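Side-chain contacts in cytochrome c' (Rhodopseudomonas palustris, PDB 1MQV), which carries a covalently bound high-spin heme c without a sixth ligand and is linked to electron transfer, though its exact function is not known: residues Asp46-Leu51 and Asp80-Leu85; Gln93-Asp98 and Lys103-Gly108. The protein carries 3 engineered substitutions. All coordinates share one frame; numbering follows the deposited sequence.

Interaction 1 (Asp46-Leu51 and Asp80-Leu85). With HEC (heme c), chain C.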
loop_
_atom_site.group_PDB
_atom_site.type_symbol
_atom_site.label_atom_id
_atom_site.label_comp_id
_atom_site.label_asym_id
_atom_site.label_seq_id
_atom_site.Cartn_x
_atom_site.Cartn_y
_atom_site.Cartn_z
ATOM N N ASP A 46 2.810 5.567 -5.943
ATOM C CA ASP A 46 3.169 6.887 -5.429
ATOM C C ASP A 46 3.099 6.968 -3.887
ATOM O O ASP A 46 3.983 7.576 -3.256
ATOM C CB ASP A 46 2.256 7.961 -6.042
ATOM C CG ASP A 46 2.497 8.148 -7.538
ATOM O OD1 ASP A 46 3.604 7.809 -8.011
ATOM O OD2 ASP A 46 1.584 8.644 -8.237
ATOM N N ASP A 47 2.062 6.384 -3.287
ATOM C CA ASP A 47 1.906 6.412 -1.819
ATOM C C ASP A 47 3.046 5.661 -1.179
ATOM O O ASP A 47 3.598 6.091 -0.167
ATOM C CB ASP A 47 0.580 5.791 -1.376
ATOM C CG ASP A 47 -0.634 6.572 -1.867
ATOM O OD1 ASP A 47 -0.484 7.754 -2.238
ATOM O OD2 ASP A 47 -1.734 5.997 -1.876
ATOM N N SER A 48 3.446 4.550 -1.796
ATOM C CA SER A 48 4.533 3.749 -1.245
ATOM C C SER A 48 5.897 4.452 -1.337
ATOM O O SER A 48 6.847 4.068 -0.634
ATOM C CB SER A 48 4.573 2.379 -1.976
ATOM O OG SER A 48 3.363 1.667 -1.737
ATOM N N LYS A 49 6.010 5.455 -2.206
ATOM C CA LYS A 49 7.271 6.173 -2.321
ATOM C C LYS A 49 7.299 7.335 -1.324
ATOM O O LYS A 49 8.357 7.841 -0.969
ATOM C CB LYS A 49 7.467 6.670 -3.733
ATOM C CG LYS A 49 7.797 5.577 -4.702
ATOM C CD LYS A 49 7.679 6.095 -6.141
ATOM C CE LYS A 49 8.425 5.164 -7.082
ATOM N NZ LYS A 49 8.137 5.614 -8.480
ATOM N N LYS A 50 6.128 7.717 -0.852
ATOM C CA LYS A 50 6.029 8.810 0.109
ATOM C C LYS A 50 6.109 8.316 1.539
ATOM O O LYS A 50 6.714 8.974 2.386
ATOM C CB LYS A 50 4.699 9.547 -0.082
ATOM C CG LYS A 50 4.606 10.338 -1.375
ATOM C CD LYS A 50 3.254 11.043 -1.440
ATOM C CE LYS A 50 3.030 11.625 -2.837
ATOM N NZ LYS A 50 1.672 12.216 -3.034
ATOM N N LEU A 51 5.513 7.146 1.820
ATOM C CA LEU A 51 5.466 6.614 3.189
ATOM C C LEU A 51 6.781 6.406 3.961
ATOM O O LEU A 51 6.799 6.589 5.177
ATOM C CB LEU A 51 4.572 5.339 3.240
ATOM C CG LEU A 51 3.081 5.733 3.007
ATOM C CD1 LEU A 51 2.238 4.581 2.408
ATOM C CD2 LEU A 51 2.468 6.266 4.331
ATOM N N ASP A 80 12.051 -1.175 3.081
ATOM C CA ASP A 80 12.141 -1.954 1.854
ATOM C C ASP A 80 10.836 -2.650 1.426
ATOM O O ASP A 80 10.660 -2.956 0.234
ATOM C CB ASP A 80 13.280 -2.975 1.991
ATOM C CG ASP A 80 14.669 -2.291 2.060
ATOM O OD1 ASP A 80 14.757 -1.047 2.008
ATOM O OD2 ASP A 80 15.696 -2.985 2.162
ATOM N N LEU A 81 9.923 -2.872 2.370
ATOM C CA LEU A 81 8.657 -3.521 2.040
ATOM C C LEU A 81 7.835 -2.456 1.310
ATOM O O LEU A 81 7.009 -2.775 0.465
ATOM C CB LEU A 81 7.905 -4.010 3.301
ATOM C CG LEU A 81 7.252 -5.401 3.285
ATOM C CD1 LEU A 81 6.543 -5.661 1.953
ATOM C CD2 LEU A 81 8.351 -6.446 3.497
ATOM N N PHE A 82 8.013 -1.179 1.656
ATOM C CA PHE A 82 7.257 -0.188 0.910
ATOM C C PHE A 82 7.881 -0.096 -0.486
ATOM O O PHE A 82 7.179 0.109 -1.483
ATOM C CB PHE A 82 7.312 1.197 1.541
ATOM C CG PHE A 82 6.315 1.397 2.620
ATOM C CD1 PHE A 82 4.950 1.351 2.346
ATOM C CD2 PHE A 82 6.736 1.727 3.900
ATOM C CE1 PHE A 82 4.013 1.643 3.325
ATOM C CE2 PHE A 82 5.800 2.021 4.888
ATOM C CZ PHE A 82 4.445 1.982 4.599
ATOM N N ALA A 83 9.202 -0.228 -0.561
ATOM C CA ALA A 83 9.859 -0.146 -1.871
ATOM C C ALA A 83 9.397 -1.340 -2.710
ATOM O O ALA A 83 9.251 -1.221 -3.954
ATOM C CB ALA A 83 11.355 -0.175 -1.740
ATOM N N LYS A 84 9.206 -2.476 -2.048
ATOM C CA LYS A 84 8.727 -3.683 -2.741
ATOM C C LYS A 84 7.318 -3.447 -3.293
ATOM O O LYS A 84 7.017 -3.738 -4.444
ATOM C CB LYS A 84 8.744 -4.893 -1.786
ATOM C CG LYS A 84 8.141 -6.176 -2.346
ATOM C CD LYS A 84 8.469 -7.382 -1.474
ATOM C CE LYS A 84 7.792 -8.623 -2.031
ATOM N NZ LYS A 84 7.881 -9.724 -1.082
ATOM N N LEU A 85 6.447 -2.848 -2.493
ATOM C CA LEU A 85 5.114 -2.597 -2.982
ATOM C C LEU A 85 5.125 -1.583 -4.109
ATOM O O LEU A 85 4.383 -1.718 -5.070
ATOM C CB LEU A 85 4.204 -2.131 -1.810
ATOM C CG LEU A 85 2.792 -1.673 -2.218
ATOM C CD1 LEU A 85 1.940 -2.799 -2.948
ATOM C CD2 LEU A 85 2.124 -1.220 -0.888
HETATM FE FE HEC C . -1.115 -0.460 5.444
HETATM C CHA HEC C . -2.412 1.366 7.957
HETATM C CHB HEC C . -4.050 -0.138 3.716
HETATM C CHC HEC C . 0.379 -1.604 2.630
HETATM C CHD HEC C . 2.060 -0.417 6.998
HETATM N NA HEC C . -2.926 0.449 5.788
HETATM C C1A HEC C . -3.232 1.157 6.910
HETATM C C2A HEC C . -4.562 1.630 6.802
HETATM C C3A HEC C . -5.095 1.187 5.586
HETATM C C4A HEC C . -4.015 0.448 4.971
HETATM C CMA HEC C . -6.431 1.321 4.925
HETATM C CAA HEC C . -5.311 2.406 7.878
HETATM C CBA HEC C . -5.077 3.887 7.683
HETATM C CGA HEC C . -5.966 4.723 8.615
HETATM O O1A HEC C . -6.982 5.231 8.131
HETATM O O2A HEC C . -5.634 4.851 9.809
HETATM N NB HEC C . -1.706 -0.811 3.626
HETATM C C1B HEC C . -2.979 -0.754 3.084
HETATM C C2B HEC C . -3.069 -1.345 1.731
HETATM C C3B HEC C . -1.832 -1.764 1.430
HETATM C C4B HEC C . -0.973 -1.399 2.594
HETATM C CMB HEC C . -4.395 -1.461 0.917
HETATM C CAB HEC C . -1.367 -2.450 0.225
HETATM C CBB HEC C . -1.648 -2.007 -1.076
HETATM N NC HEC C . 0.797 -0.835 4.915
HETATM C C1C HEC C . 1.247 -1.339 3.695
HETATM C C2C HEC C . 2.628 -1.635 3.724
HETATM C C3C HEC C . 3.147 -1.338 4.957
HETATM C C4C HEC C . 1.947 -0.835 5.693
HETATM C CMC HEC C . 3.409 -2.389 2.595
HETATM C CAC HEC C . 4.459 -1.509 5.566
HETATM C CBC HEC C . 5.628 -1.589 4.675
HETATM N ND HEC C . -0.283 0.290 7.139
HETATM C C1D HEC C . 0.956 0.139 7.710
HETATM C C2D HEC C . 1.002 0.693 9.080
HETATM C C3D HEC C . -0.264 1.173 9.314
HETATM C C4D HEC C . -1.063 0.952 8.110
HETATM C CMD HEC C . 2.340 0.887 9.853
HETATM C CAD HEC C . -0.692 1.951 10.647
HETATM C CBD HEC C . -0.493 3.456 10.293
HETATM C CGD HEC C . -0.661 4.311 11.546
HETATM O O1D HEC C . -1.631 4.023 12.260
HETATM O O2D HEC C . 0.160 5.216 11.794
#
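The Phe82 ring is sandwiched between Leu51 and the heme. Leu51 CB lies over one face, displaced toward the rim and 3.8 Å from the Phe82 ring centroid, a CH-pi contact. The opposite face carries heme CBC, centred over the ring at 3.4 Å above its plane. Phe78 meets Phe82 edge-to-face. This is part of the heme pocket of a cytochrome c' four-helix bundle, where the end region of helix 34-50 meets helix 75-95.

Leu51 and Phe82 cross at about a right angle. Leu51 also uses one methyl, CD1, which reaches Phe82 CE1 at 3.6 Å. The ring also reaches the porphyrin: Phe82 CE1 is 3.5 Å from heme C3C. With an alanine here, the space between Leu51 and the heme would probably be left unfilled, and CBC would lose its aromatic face and keep Leu81 CB on another side.

Ser48 CB lies 3.5 Å from Phe82 O, where the two backbones come nearest. About one turn from Leu51 and Phe82, Ser48 meets Leu85. The Ser48 hydroxyl is bonded within its own helix, to Ile44 O, yet presses against a methyl. Leu85, also of the heme pocket, has CG anti to the backbone N (chi1 173°). With chi2 at 60°, one methyl comes between serine and heme: Leu85 CD2 lies 3.3 Å from Ser48 OG and 3.9 Å from heme CBB.

Interaction 2 (Gln93-Asp98 and Lys103-Gly108)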
loop_
_atom_site.group_PDB
_atom_site.type_symbol
_atom_site.label_atom_id
_atom_site.label_comp_id
_atom_site.label_asym_id
_atom_site.label_seq_id
_atom_site.Cartn_x
_atom_site.Cartn_y
_atom_site.Cartn_z
ATOM N N GLN A 93 1.523 -2.054 -13.670
ATOM C CA GLN A 93 0.959 -1.120 -14.646
ATOM C C GLN A 93 1.342 -1.646 -16.008
ATOM O O GLN A 93 0.619 -1.459 -16.975
ATOM C CB GLN A 93 1.520 0.289 -14.447
ATOM C CG GLN A 93 1.073 0.879 -13.099
ATOM C CD GLN A 93 1.712 2.230 -12.759
ATOM O OE1 GLN A 93 2.081 2.471 -11.613
ATOM N NE2 GLN A 93 1.806 3.118 -13.737
ATOM N N GLY A 94 2.475 -2.334 -16.073
ATOM C CA GLY A 94 2.903 -2.890 -17.338
ATOM C C GLY A 94 2.329 -4.278 -17.592
ATOM O O GLY A 94 2.052 -4.636 -18.739
ATOM N N THR A 95 2.115 -5.064 -16.535
ATOM C CA THR A 95 1.610 -6.430 -16.722
ATOM C C THR A 95 0.097 -6.596 -16.699
ATOM O O THR A 95 -0.418 -7.580 -17.230
ATOM C CB THR A 95 2.211 -7.383 -15.683
ATOM O OG1 THR A 95 1.747 -7.033 -14.370
ATOM C CG2 THR A 95 3.735 -7.293 -15.718
ATOM N N ILE A 96 -0.629 -5.669 -16.069
ATOM C CA ILE A 96 -2.093 -5.799 -16.042
ATOM C C ILE A 96 -2.744 -4.957 -17.154
ATOM O O ILE A 96 -2.916 -3.744 -17.047
ATOM C CB ILE A 96 -2.642 -5.437 -14.633
ATOM C CG1 ILE A 96 -2.106 -6.482 -13.645
ATOM C CG2 ILE A 96 -4.214 -5.450 -14.633
ATOM C CD1 ILE A 96 -2.473 -6.232 -12.168
ATOM N N LYS A 97 -3.142 -5.639 -18.223
ATOM C CA LYS A 97 -3.671 -4.967 -19.404
ATOM C C LYS A 97 -5.109 -5.359 -19.781
ATOM O O LYS A 97 -5.705 -4.776 -20.702
ATOM C CB LYS A 97 -2.749 -5.278 -20.586
ATOM C CG LYS A 97 -2.879 -6.737 -21.030
ATOM C CD LYS A 97 -1.954 -7.096 -22.166
ATOM C CE LYS A 97 -0.568 -7.403 -21.650
ATOM N NZ LYS A 97 0.363 -7.749 -22.755
ATOM N N ASP A 98 -5.643 -6.357 -19.089
ATOM C CA ASP A 98 -7.004 -6.828 -19.330
ATOM C C ASP A 98 -7.473 -7.563 -18.096
ATOM O O ASP A 98 -6.686 -7.729 -17.180
ATOM C CB ASP A 98 -7.059 -7.749 -20.552
ATOM C CG ASP A 98 -6.010 -8.851 -20.529
ATOM O OD1 ASP A 98 -5.621 -9.318 -19.445
ATOM O OD2 ASP A 98 -5.590 -9.284 -21.625
ATOM N N LYS A 103 -6.634 -10.768 -12.971
ATOM C CA LYS A 103 -6.800 -11.960 -12.136
ATOM C C LYS A 103 -5.483 -12.756 -11.928
ATOM O O LYS A 103 -5.231 -13.308 -10.864
ATOM C CB LYS A 103 -7.885 -12.901 -12.711
ATOM C CG LYS A 103 -9.341 -12.304 -12.629
ATOM C CD LYS A 103 -10.285 -13.103 -13.464
ATOM C CE LYS A 103 -11.660 -12.492 -13.409
ATOM N NZ LYS A 103 -12.494 -13.172 -14.434
ATOM N N ALA A 104 -4.629 -12.786 -12.925
ATOM C CA ALA A 104 -3.406 -13.556 -12.755
ATOM C C ALA A 104 -2.325 -12.816 -11.972
ATOM O O ALA A 104 -1.589 -13.432 -11.206
ATOM C CB ALA A 104 -2.845 -13.951 -14.125
ATOM N N ASN A 105 -2.270 -11.497 -12.130
ATOM C CA ASN A 105 -1.187 -10.698 -11.547
ATOM C C ASN A 105 -1.391 -9.794 -10.334
ATOM O O ASN A 105 -0.415 -9.358 -9.689
ATOM C CB ASN A 105 -0.572 -9.879 -12.659
ATOM C CG ASN A 105 0.037 -10.769 -13.728
ATOM O OD1 ASN A 105 0.783 -11.678 -13.408
ATOM N ND2 ASN A 105 -0.306 -10.537 -14.985
ATOM N N ILE A 106 -2.637 -9.552 -9.987
ATOM C CA ILE A 106 -2.891 -8.617 -8.888
ATOM C C ILE A 106 -2.425 -9.142 -7.534
ATOM O O ILE A 106 -2.061 -8.347 -6.654
ATOM C CB ILE A 106 -4.413 -8.220 -8.849
ATOM C CG1 ILE A 106 -4.608 -6.916 -8.025
ATOM C CG2 ILE A 106 -5.264 -9.388 -8.291
ATOM C CD1 ILE A 106 -3.839 -5.703 -8.605
ATOM N N GLY A 107 -2.443 -10.463 -7.328
ATOM C CA GLY A 107 -2.004 -11.027 -6.051
ATOM C C GLY A 107 -0.606 -10.607 -5.607
ATOM O O GLY A 107 -0.362 -10.381 -4.411
ATOM N N GLY A 108 0.324 -10.504 -6.555
ATOM C CA GLY A 108 1.681 -10.095 -6.218
ATOM C C GLY A 108 1.740 -8.700 -5.601
ATOM O O GLY A 108 2.594 -8.382 -4.759
#
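Ile96 packs against Ile106 and Asn105 at the point where helix 75-95 has just ended. The tight part of the contact is apolar. Ile96 CD1 meets Ile106 CD1 at 3.9 Å, methyl to methyl, and both residues are buried. The Ile96 side chain does not start out facing helix 99-120. Its long branch is extended (chi2 176°), and this carries CD1 across to the second helix. Further back on the same branch, Ile96 CG1 lies 3.9 Å from Asn105 CB. These two side chains run past each other in opposite directions. Val37 of helix 34-50 touches Ile96, while Ile22 and Leu26 of helix 4-27 touch Ile106, so the isoleucine pair belongs to the bundle interior.

The outer side is looser. Thr95 is exposed and Asn105 partly so, and their side chains come no closer than 4.1 Å, between Thr95 OG1 and Asn105 CB. Asn105 ND2 is turned to the backbone of Thr95, but stays 3.7 Å from Thr95 O, too far for a hydrogen bond.

The connection itself is tied down by polar groups. Asp98 is the N-cap of helix 99-120, and its OD1 is also hydrogen-bonded to Ser101 OG. Ser101 OG is hydrogen-bonded to Lys97 N as well. Helices 75-95 and 99-120, running antiparallel and joined by this short capped turn, form a helical hairpin at one end of the four-helix bundle.

In the fold
Both contacts use helix 75-95, but at different levels. Their centres are about 18 Å apart, and they do not touch. Interaction 1 lies deep in the bundle: every residue that touches is buried. It pairs helix 75-95 with helix 34-50 beside the heme. Interaction 2 sits at an end of the bundle, its centre about 16 Å from that of the chain, and is partly buried. It joins helix 75-95 to its neighbour in sequence, helix 99-120. Neither has a hydrogen bond across its segments. The first relies mainly on an aromatic ring packed against the cofactor, the second on aliphatic branches with a polar side toward solvent.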